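Local structure of carbohydrate binding module family 33 and 10 domain protein (Teredinibacter turnerae, 6RW7) at residues R10-C14 / G15-K19; P148-F151 / S152-S155; E158-M161 / A162-H165. The protein is an AA10 lytic polysaccharide monooxygenase, a copper enzyme that probably binds cellulose and cleaves its chains oxidatively, represented here by its catalytic domain. All coordinates share one frame; numbering follows the deposited sequence.

Interaction 1. Residues R10-C14 / G15-K19; sequences RQQHC and GAEQK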
ATOM      1  N   ARG A  10       1.083   4.495  -3.892  1.00  9.00           N
ATOM      2  CA  ARG A  10       2.355   5.118  -4.321  1.00  8.83           C
ATOM      3  C   ARG A  10       2.902   4.359  -5.531  1.00  9.28           C
ATOM      4  O   ARG A  10       3.513   5.003  -6.402  1.00  9.08           O
ATOM      5  CB  ARG A  10       3.357   5.137  -3.173  1.00  9.20           C
ATOM      6  CG  ARG A  10       2.941   6.080  -2.057  1.00  9.25           C
ATOM      7  CD  ARG A  10       3.929   6.195  -0.928  1.00  9.57           C
ATOM      8  NE  ARG A  10       3.435   7.186   0.028  1.00 10.15           N
ATOM      9  CZ  ARG A  10       4.109   7.630   1.081  1.00 10.16           C
ATOM     10  NH1 ARG A  10       5.322   7.164   1.374  1.00 10.37           N
ATOM     11  NH2 ARG A  10       3.554   8.581   1.826  1.00 10.78           N
ATOM     12  N   GLN A  11       2.769   3.035  -5.537  1.00  9.17           N
ATOM     13  CA  GLN A  11       3.297   2.190  -6.635  1.00  9.38           C
ATOM     14  C   GLN A  11       2.481   2.369  -7.917  1.00  9.31           C
ATOM     15  O   GLN A  11       3.048   2.234  -9.014  1.00 10.16           O
ATOM     16  CB  GLN A  11       3.235   0.730  -6.208  1.00  9.23           C
ATOM     17  CG  GLN A  11       4.135   0.435  -5.030  1.00  9.42           C
ATOM     18  CD  GLN A  11       3.376  -0.176  -3.892  1.00  9.77           C
ATOM     19  OE1 GLN A  11       2.533   0.495  -3.294  1.00 10.07           O
ATOM     20  NE2 GLN A  11       3.714  -1.418  -3.554  1.00 10.56           N
ATOM     21  N   GLN A  12       1.196   2.657  -7.802  1.00  8.81           N
ATOM     22  CA  GLN A  12       0.334   2.911  -8.975  1.00  9.06           C
ATOM     23  C   GLN A  12       0.770   4.228  -9.622  1.00  9.13           C
ATOM     24  O   GLN A  12       0.951   4.284 -10.839  1.00  9.47           O
ATOM     25  CB  GLN A  12      -1.142   2.938  -8.564  1.00  9.17           C
ATOM     26  CG  GLN A  12      -2.057   3.316  -9.717  1.00  9.81           C
ATOM     27  CD  GLN A  12      -2.055   2.303 -10.838  1.00 10.36           C
ATOM     28  OE1 GLN A  12      -2.059   1.100 -10.590  1.00 11.34           O
ATOM     29  NE2 GLN A  12      -2.137   2.754 -12.090  1.00 11.39           N
ATOM     30  N   HIS A  13       0.882   5.281  -8.836  1.00  9.02           N
ATOM     31  CA  HIS A  13       1.288   6.599  -9.374  1.00  9.77           C
ATOM     32  C   HIS A  13       2.717   6.537  -9.915  1.00 10.02           C
ATOM     33  O   HIS A  13       2.946   7.040 -11.020  1.00 10.75           O
ATOM     34  CB  HIS A  13       1.274   7.684  -8.300  1.00  9.78           C
ATOM     35  CG  HIS A  13      -0.062   8.064  -7.762  1.00 10.40           C
ATOM     36  ND1 HIS A  13      -1.021   8.672  -8.524  1.00 10.54           N
ATOM     37  CD2 HIS A  13      -0.552   7.983  -6.511  1.00 10.22           C
ATOM     38  CE1 HIS A  13      -2.061   8.967  -7.757  1.00 10.75           C
ATOM     39  NE2 HIS A  13      -1.802   8.536  -6.512  1.00 11.12           N
ATOM     40  N   CYS A  14       3.646   6.050  -9.089  1.00 10.30           N
ATOM     41  CA  CYS A  14       5.105   6.149  -9.312  1.00 10.54           C
ATOM     42  C   CYS A  14       5.624   4.722  -9.419  1.00  9.97           C
ATOM     43  O   CYS A  14       5.901   4.128  -8.391  1.00 10.36           O
ATOM     44  CB  CYS A  14       5.801   6.964  -8.221  1.00 10.58           C
ATOM     45  SG  CYS A  14       4.941   8.497  -7.745  1.00 11.40           S
ATOM     46  N   GLY A  15       5.659   4.204 -10.642  1.00 10.11           N
ATOM     47  CA  GLY A  15       5.799   2.758 -10.881  1.00 10.43           C
ATOM     48  C   GLY A  15       4.930   2.356 -12.042  1.00 10.17           C
ATOM     49  O   GLY A  15       5.393   2.397 -13.203  1.00 10.92           O
ATOM     50  N   ALA A  16       3.671   2.033 -11.781  1.00 10.23           N
ATOM     51  CA  ALA A  16       2.782   1.546 -12.853  1.00 10.16           C
ATOM     52  C   ALA A  16       2.590   2.657 -13.890  1.00 11.59           C
ATOM     53  O   ALA A  16       2.661   2.376 -15.094  1.00 13.31           O
ATOM     54  CB  ALA A  16       1.481   1.054 -12.280  1.00 11.76           C
ATOM     55  N   GLU A  17       2.328   3.875 -13.438  1.00 11.39           N
ATOM     56  CA  GLU A  17       2.028   5.002 -14.343  1.00 11.84           C
ATOM     57  C   GLU A  17       3.320   5.746 -14.683  1.00 12.66           C
ATOM     58  O   GLU A  17       3.783   5.628 -15.808  1.00 16.65           O
ATOM     59  CB  GLU A  17       0.993   5.923 -13.720  1.00 12.10           C
ATOM     60  CG  GLU A  17      -0.365   5.286 -13.613  1.00 13.53           C
ATOM     61  CD  GLU A  17      -1.424   6.174 -12.986  1.00 15.57           C
ATOM     62  OE1 GLU A  17      -1.250   7.445 -13.038  1.00 16.60           O
ATOM     63  OE2 GLU A  17      -2.414   5.612 -12.452  1.00 15.69           O
ATOM     64  N   GLN A  18       3.900   6.483 -13.753  1.00 12.60           N
ATOM     65  CA  GLN A  18       5.055   7.355 -14.057  1.00 12.60           C
ATOM     66  C   GLN A  18       6.344   6.591 -13.771  1.00 11.84           C
ATOM     67  O   GLN A  18       6.463   5.953 -12.706  1.00 11.27           O
ATOM     68  CB  GLN A  18       4.994   8.647 -13.250  1.00 12.90           C
ATOM     69  CG  GLN A  18       3.743   9.469 -13.512  1.00 13.43           C
ATOM     70  CD  GLN A  18       3.746   9.938 -14.948  1.00 14.22           C
ATOM     71  OE1 GLN A  18       4.792  10.309 -15.501  1.00 14.22           O
ATOM     72  NE2 GLN A  18       2.589   9.881 -15.586  1.00 14.00           N
ATOM     73  N   LYS A  19       7.285   6.674 -14.713  1.00 13.37           N
ATOM     74  CA  LYS A  19       8.648   6.122 -14.571  1.00 14.16           C
ATOM     75  C   LYS A  19       9.640   7.274 -14.594  1.00 12.78           C
ATOM     76  O   LYS A  19       9.465   8.244 -15.341  1.00 13.28           O
ATOM     77  CB  LYS A  19       9.029   5.193 -15.722  1.00 17.41           C
ATOM     78  CG  LYS A  19       8.052   4.087 -16.069  1.00 20.10           C
ATOM     79  CD  LYS A  19       8.008   3.049 -15.011  1.00 20.71           C
ATOM     80  CE  LYS A  19       7.337   1.785 -15.493  1.00 21.16           C
ATOM     81  NZ  LYS A  19       5.904   2.026 -15.750  1.00 21.99           N
TER
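From Gln-11 to Gln-18 the backbone winds in wide pi-type turns: Ala-16 N reaches Gln-11 O at 2.8 Å, and the next two amides, Glu-17 N and Gln-18 N, go to Gln-12 O and His-13 O, each five residues back. Gly-15 sits in the widened part. A CB at this position would run into the carbonyl oxygens of Gln-11 and Cys-14. Lys-19 curls back over the end and gives NZ to Gly-15 O at 2.6 Å. Along the helix, Gln-12 pairs with Glu-17. The Gln-12 chain bends at chi2 (65°), which brings its amide back alongside Glu-17. NE2 meets OE2 of Glu-17 at 2.9 Å, nearly straight at 170°, on the anti lone pair. OE2 lies in the amide plane, yet the amide and carboxylate planes are 63° apart. Glu-17 CG also presses on Gln-12 O at 3.2 Å. The other oxygen, OE1, makes a salt bridge to Lys-27, which also bonds His-13 ND1. Cys-14 ties the turn to Cys-28 by a disulfide. The arrangement is a pi-type widening at the C-terminal end of helix 10-17, on whose flank Gln-12 touches Glu-5, a copper(II) ligand.

Interaction 2. Residues P148-F151 / S152-S155; sequences PGDF and STNS. With NA (sodium ion), chain B.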
ATOM      1  N   PRO A 148      -7.238 -20.387   2.374  1.00 12.75           N
ATOM      2  CA  PRO A 148      -6.328 -19.979   1.308  1.00 12.66           C
ATOM      3  C   PRO A 148      -6.812 -20.385  -0.089  1.00 12.52           C
ATOM      4  O   PRO A 148      -7.122 -21.562  -0.349  1.00 12.78           O
ATOM      5  CB  PRO A 148      -5.006 -20.637   1.717  1.00 13.47           C
ATOM      6  CG  PRO A 148      -5.074 -20.583   3.224  1.00 13.24           C
ATOM      7  CD  PRO A 148      -6.522 -20.957   3.523  1.00 13.48           C
ATOM      8  N   GLY A 149      -6.941 -19.390  -0.968  1.00 12.53           N
ATOM      9  CA  GLY A 149      -7.307 -19.571  -2.380  1.00 12.46           C
ATOM     10  C   GLY A 149      -8.801 -19.730  -2.606  1.00 12.44           C
ATOM     11  O   GLY A 149      -9.231 -19.763  -3.766  1.00 13.10           O
ATOM     12  N   ASP A 150      -9.585 -19.824  -1.534  1.00 12.05           N
ATOM     13  CA  ASP A 150     -11.039 -20.079  -1.638  1.00 12.04           C
ATOM     14  C   ASP A 150     -11.770 -18.771  -1.334  1.00 11.82           C
ATOM     15  O   ASP A 150     -12.103 -18.509  -0.171  1.00 12.26           O
ATOM     16  CB  ASP A 150     -11.475 -21.235  -0.746  1.00 12.13           C
ATOM     17  CG  ASP A 150     -12.930 -21.599  -0.989  1.00 14.03           C
ATOM     18  OD1 ASP A 150     -13.638 -20.832  -1.713  1.00 15.00           O
ATOM     19  OD2 ASP A 150     -13.346 -22.651  -0.472  1.00 13.67           O
ATOM     20  N   PHE A 151     -12.063 -17.987  -2.361  1.00 12.00           N
ATOM     21  CA  PHE A 151     -12.603 -16.625  -2.170  1.00 12.99           C
ATOM     22  C   PHE A 151     -14.073 -16.683  -1.756  1.00 14.27           C
ATOM     23  O   PHE A 151     -14.552 -15.696  -1.206  1.00 15.55           O
ATOM     24  CB  PHE A 151     -12.359 -15.785  -3.418  1.00 12.84           C
ATOM     25  CG  PHE A 151     -10.919 -15.354  -3.525  1.00 13.01           C
ATOM     26  CD1 PHE A 151      -9.958 -16.236  -3.981  1.00 12.89           C
ATOM     27  CD2 PHE A 151     -10.513 -14.091  -3.126  1.00 13.64           C
ATOM     28  CE1 PHE A 151      -8.635 -15.851  -4.091  1.00 12.77           C
ATOM     29  CE2 PHE A 151      -9.181 -13.704  -3.225  1.00 13.01           C
ATOM     30  CZ  PHE A 151      -8.237 -14.594  -3.690  1.00 13.66           C
ATOM     31  N   SER A 152     -14.739 -17.831  -1.912  1.00 14.36           N
ATOM     32  CA  SER A 152     -16.149 -18.008  -1.473  1.00 15.70           C
ATOM     33  C   SER A 152     -16.255 -17.972   0.054  1.00 15.24           C
ATOM     34  O   SER A 152     -17.380 -17.790   0.572  1.00 15.96           O
ATOM     35  CB  SER A 152     -16.727 -19.287  -2.054  1.00 16.43           C
ATOM     36  OG  SER A 152     -16.238 -20.406  -1.336  1.00 19.28           O
ATOM     37  N   THR A 153     -15.151 -18.035   0.786  1.00 13.15           N
ATOM     38  CA  THR A 153     -15.186 -18.138   2.268  1.00 13.44           C
ATOM     39  C   THR A 153     -15.210 -16.753   2.935  1.00 13.07           C
ATOM     40  O   THR A 153     -15.224 -16.717   4.179  1.00 13.12           O
ATOM     41  CB  THR A 153     -14.054 -19.017   2.800  1.00 13.85           C
ATOM     42  OG1 THR A 153     -12.791 -18.437   2.455  1.00 12.48           O
ATOM     43  CG2 THR A 153     -14.176 -20.428   2.264  1.00 14.59           C
ATOM     44  N   ASN A 154     -15.238 -15.652   2.173  1.00 12.71           N
ATOM     45  CA  ASN A 154     -15.326 -14.297   2.779  1.00 13.21           C
ATOM     46  C   ASN A 154     -16.039 -13.396   1.780  1.00 13.02           C
ATOM     47  O   ASN A 154     -15.493 -13.141   0.701  1.00 13.05           O
ATOM     48  CB  ASN A 154     -13.965 -13.751   3.206  1.00 12.65           C
ATOM     49  CG  ASN A 154     -14.079 -12.486   4.029  1.00 12.68           C
ATOM     50  OD1 ASN A 154     -15.047 -11.723   3.882  1.00 14.04           O
ATOM     51  ND2 ASN A 154     -13.143 -12.294   4.945  1.00 11.45           N
ATOM     52  N   SER A 155     -17.216 -12.908   2.129  1.00 14.55           N
ATOM     53  CA  SER A 155     -18.042 -12.114   1.189  1.00 15.26           C
ATOM     54  C   SER A 155     -17.430 -10.729   0.957  1.00 14.89           C
ATOM     55  O   SER A 155     -17.871 -10.047   0.002  1.00 17.28           O
ATOM     56  CB  SER A 155     -19.463 -12.001   1.673  1.00 17.62           C
ATOM     57  OG  SER A 155     -19.489 -11.437   2.963  1.00 20.11           O
TER
HETATM   58 NA    NA B 301     -15.764 -13.736  -1.624  1.00 15.79          NA
HETATM   59  O   HOH W   1     -15.828 -23.313  -0.577  1.00 29.78           O
HETATM   60  O   HOH W   2     -17.824 -14.782  -0.889  1.00 19.63           O
HETATM   61  O   HOH W   3     -17.181 -11.969  -2.332  1.00 28.75           O
HETATM   62  O   HOH W   4     -16.054 -14.475  -3.843  1.00 23.40           O
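Asp-150 turns its carboxylate forward over Ser-152 and Thr-153. With CG anti to the backbone N (chi1 -173°), OD1 comes above the start of the 3-10 turn. There it accepts twice from Ser-152: from OG at 2.7 Å on the syn side and from the backbone N at 3.2 Å on the anti side. Both donors lie out of the carboxylate plane, on the same face of it. The bond from Ser-152 N closes an Asx turn. A water donates to both Asp-150 OD2 and Ser-152 OG. The side chain of Thr-153 crosses that of Asp-150 at about a right angle and splits its two branches. CG2 packs against Asp-150 OD2 at 3.6 Å. OG1 goes to the backbone Asp-150 O at 2.7 Å, end-on to the carbonyl, and Thr-153 N reaches the same oxygen from above its plane. The turn then presents Phe-151 O and Asn-154 O to a sodium ion, at 2.3 Å and 2.4 Å. Val-157 O and three waters complete its shell. Asn-154 bonds Glu-144 on strand 142-145, and Gly-149 bonds Thr-111 on strand 111-118. The turn is part of a surface loop between strands 142-145 and 157-160.

Interaction 3. Residues E158-M161 / A162-H165; sequences EADM and ANSH. With CU (copper (II) ion), chain C.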
ATOM      1  N   GLU A 158     -13.051 -10.600  -3.154  1.00 14.00           N
ATOM      2  CA  GLU A 158     -13.412 -11.140  -4.481  1.00 15.94           C
ATOM      3  C   GLU A 158     -12.153 -11.288  -5.334  1.00 14.70           C
ATOM      4  O   GLU A 158     -11.311 -10.368  -5.333  1.00 14.95           O
ATOM      5  CB  GLU A 158     -14.446 -10.167  -5.029  1.00 20.26           C
ATOM      6  CG  GLU A 158     -14.780 -10.284  -6.488  1.00 24.66           C
ATOM      7  CD  GLU A 158     -15.851  -9.246  -6.731  1.00 29.03           C
ATOM      8  OE1 GLU A 158     -15.499  -8.082  -6.998  1.00 29.69           O
ATOM      9  OE2 GLU A 158     -17.026  -9.579  -6.500  1.00 36.59           O
ATOM     10  N   ALA A 159     -12.033 -12.421  -6.018  1.00 13.57           N
ATOM     11  CA  ALA A 159     -11.005 -12.657  -7.047  1.00 14.27           C
ATOM     12  C   ALA A 159     -11.564 -12.216  -8.405  1.00 15.59           C
ATOM     13  O   ALA A 159     -12.632 -12.700  -8.799  1.00 16.96           O
ATOM     14  CB  ALA A 159     -10.592 -14.103  -7.067  1.00 15.63           C
ATOM     15  N   ASP A 160     -10.881 -11.322  -9.101  1.00 14.91           N
ATOM     16  CA  ASP A 160     -11.218 -10.962 -10.495  1.00 15.47           C
ATOM     17  C   ASP A 160     -10.153 -11.599 -11.382  1.00 14.90           C
ATOM     18  O   ASP A 160      -9.079 -11.021 -11.559  1.00 13.63           O
ATOM     19  CB  ASP A 160     -11.348  -9.451 -10.616  1.00 16.63           C
ATOM     20  CG  ASP A 160     -11.485  -8.948 -12.034  1.00 18.66           C
ATOM     21  OD1 ASP A 160     -11.476  -9.779 -12.978  1.00 19.08           O
ATOM     22  OD2 ASP A 160     -11.599  -7.718 -12.156  1.00 24.03           O
ATOM     23  N   MET A 161     -10.430 -12.784 -11.901  1.00 16.81           N
ATOM     24  CA  MET A 161      -9.427 -13.566 -12.661  1.00 18.07           C
ATOM     25  C   MET A 161      -9.142 -12.889 -14.006  1.00 16.99           C
ATOM     26  O   MET A 161      -8.017 -12.988 -14.506  1.00 17.88           O
ATOM     27  CB  MET A 161      -9.941 -14.996 -12.890  1.00 20.85           C
ATOM     28  CG  MET A 161     -10.287 -15.713 -11.610  1.00 22.86           C
ATOM     29  SD  MET A 161      -8.878 -15.693 -10.483  1.00 26.74           S
ATOM     30  CE  MET A 161      -7.739 -16.704 -11.434  1.00 27.93           C
ATOM     31  N   ALA A 162     -10.119 -12.198 -14.566  1.00 17.65           N
ATOM     32  CA  ALA A 162      -9.986 -11.544 -15.885  1.00 17.50           C
ATOM     33  C   ALA A 162      -8.972 -10.407 -15.811  1.00 17.54           C
ATOM     34  O   ALA A 162      -8.135 -10.285 -16.737  1.00 17.79           O
ATOM     35  CB  ALA A 162     -11.326 -11.041 -16.333  1.00 18.44           C
ATOM     36  N   ASN A 163      -9.020  -9.613 -14.739  1.00 15.90           N
ATOM     37  CA  ASN A 163      -8.103  -8.453 -14.581  1.00 15.69           C
ATOM     38  C   ASN A 163      -6.889  -8.801 -13.718  1.00 13.83           C
ATOM     39  O   ASN A 163      -6.017  -7.936 -13.602  1.00 15.06           O
ATOM     40  CB  ASN A 163      -8.831  -7.257 -13.991  1.00 17.23           C
ATOM     41  CG  ASN A 163      -9.794  -6.646 -14.982  1.00 19.83           C
ATOM     42  OD1 ASN A 163      -9.362  -6.188 -16.036  1.00 23.18           O
ATOM     43  ND2 ASN A 163     -11.082  -6.654 -14.670  1.00 20.96           N
ATOM     44  N   SER A 164      -6.825  -9.999 -13.145  1.00 12.51           N
ATOM     45  CA  SER A 164      -5.815 -10.378 -12.120  1.00 12.99           C
ATOM     46  C   SER A 164      -5.857  -9.361 -10.985  1.00 12.45           C
ATOM     47  O   SER A 164      -4.804  -8.787 -10.643  1.00 13.14           O
ATOM     48  CB  SER A 164      -4.426 -10.454 -12.695  1.00 13.86           C
ATOM     49  OG  SER A 164      -4.357 -11.483 -13.657  1.00 17.04           O
ATOM     50  N   HIS A 165      -7.037  -9.132 -10.424  1.00 11.21           N
ATOM     51  CA  HIS A 165      -7.251  -8.219  -9.284  1.00 11.17           C
ATOM     52  C   HIS A 165      -7.835  -8.990  -8.103  1.00 11.78           C
ATOM     53  O   HIS A 165      -8.585  -9.965  -8.300  1.00 12.26           O
ATOM     54  CB  HIS A 165      -8.193  -7.067  -9.631  1.00 11.51           C
ATOM     55  CG  HIS A 165      -7.647  -6.049 -10.569  1.00 11.22           C
ATOM     56  ND1 HIS A 165      -8.421  -4.993 -10.992  1.00 12.56           N
ATOM     57  CD2 HIS A 165      -6.436  -5.924 -11.153  1.00 12.36           C
ATOM     58  CE1 HIS A 165      -7.699  -4.240 -11.806  1.00 12.19           C
ATOM     59  NE2 HIS A 165      -6.478  -4.788 -11.899  1.00 11.65           N
TER
HETATM   60 CU    CU C 302      -5.067  -3.895 -12.978  1.00 15.56          CU
HETATM   61  O   HOH W   5      -5.692 -13.742 -13.375  1.00 22.94           O
HETATM   62  O   HOH W   6      -5.318  -5.467 -14.474  1.00 35.06           O
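Asp-160 and His-165 form an antiparallel hydrogen-bonded pair, with Asp-160 N to His-165 O at 2.8 Å and His-165 N to Asp-160 O at 3.0 Å. Ser-164 also faces Asp-160, which makes a G1 beta bulge. The left-handed backbone of Ser-164 suits the first position of the bulge. The carboxylate of Asp-160 reaches across to the turn. Its CG stands anti to the backbone N (chi1 171°), which carries both oxygens across to Asn-163. OD2 receives ND2 of Asn-163 at 2.8 Å, on the syn side and close to the carboxylate plane. The bond is nearly straight at 169° and lies in the amide plane, although the two flat groups are turned 81° apart. OD1 is met from above the carboxylate plane by the backbone Asn-163 N at 3.0 Å. One residue thus holds both oxygens, by its main chain and its side chain. An alanine in place of Asp-160 would probably leave the backbone N and ND2 of Asn-163 without these acceptors and set its amide free to turn. Asn-163 has a second role, as its CB sits over the centre of the His-165 ring, 3.7 Å above the plane. A water bridges Met-161 O and Ser-164 OG. The imidazole of His-165 leads away from Asp-160 and places NE2 on a copper(II) ion at 2.0 Å. Glu-5 and Asp-101 are the other protein ligands. A water on the metal, at 2.2 Å from copper, donates to Asn-163 O. The turn supplies one metal ligand, a backbone acceptor for the bound water and a methylene over the ring; Asp-160, by gripping Asn-163, probably helps position the last two.

In the fold
Along the chain the contacts come in series: interaction 1, then 2, then 3. Interactions 2 and 3 are neighbours, with centres about 13 Å apart. They touch where Phe-151 CD2 packs on Ala-159 N at 3.7 Å, and the sodium site reaches from 148-155 to Val-157 on the strand that opens interaction 3. Interaction 1 lies farther off, its centre about 20 Å from that of interaction 3 and 29 Å from that of interaction 2. Copper(II) draws its protein ligands from three neighbouring strands, 3-6, 96-101 and 165-172. The contacts lie round this copper and the sodium. His-1 and His-107 bind copper(I) separately, consistent with the histidine brace of the LPMO active site.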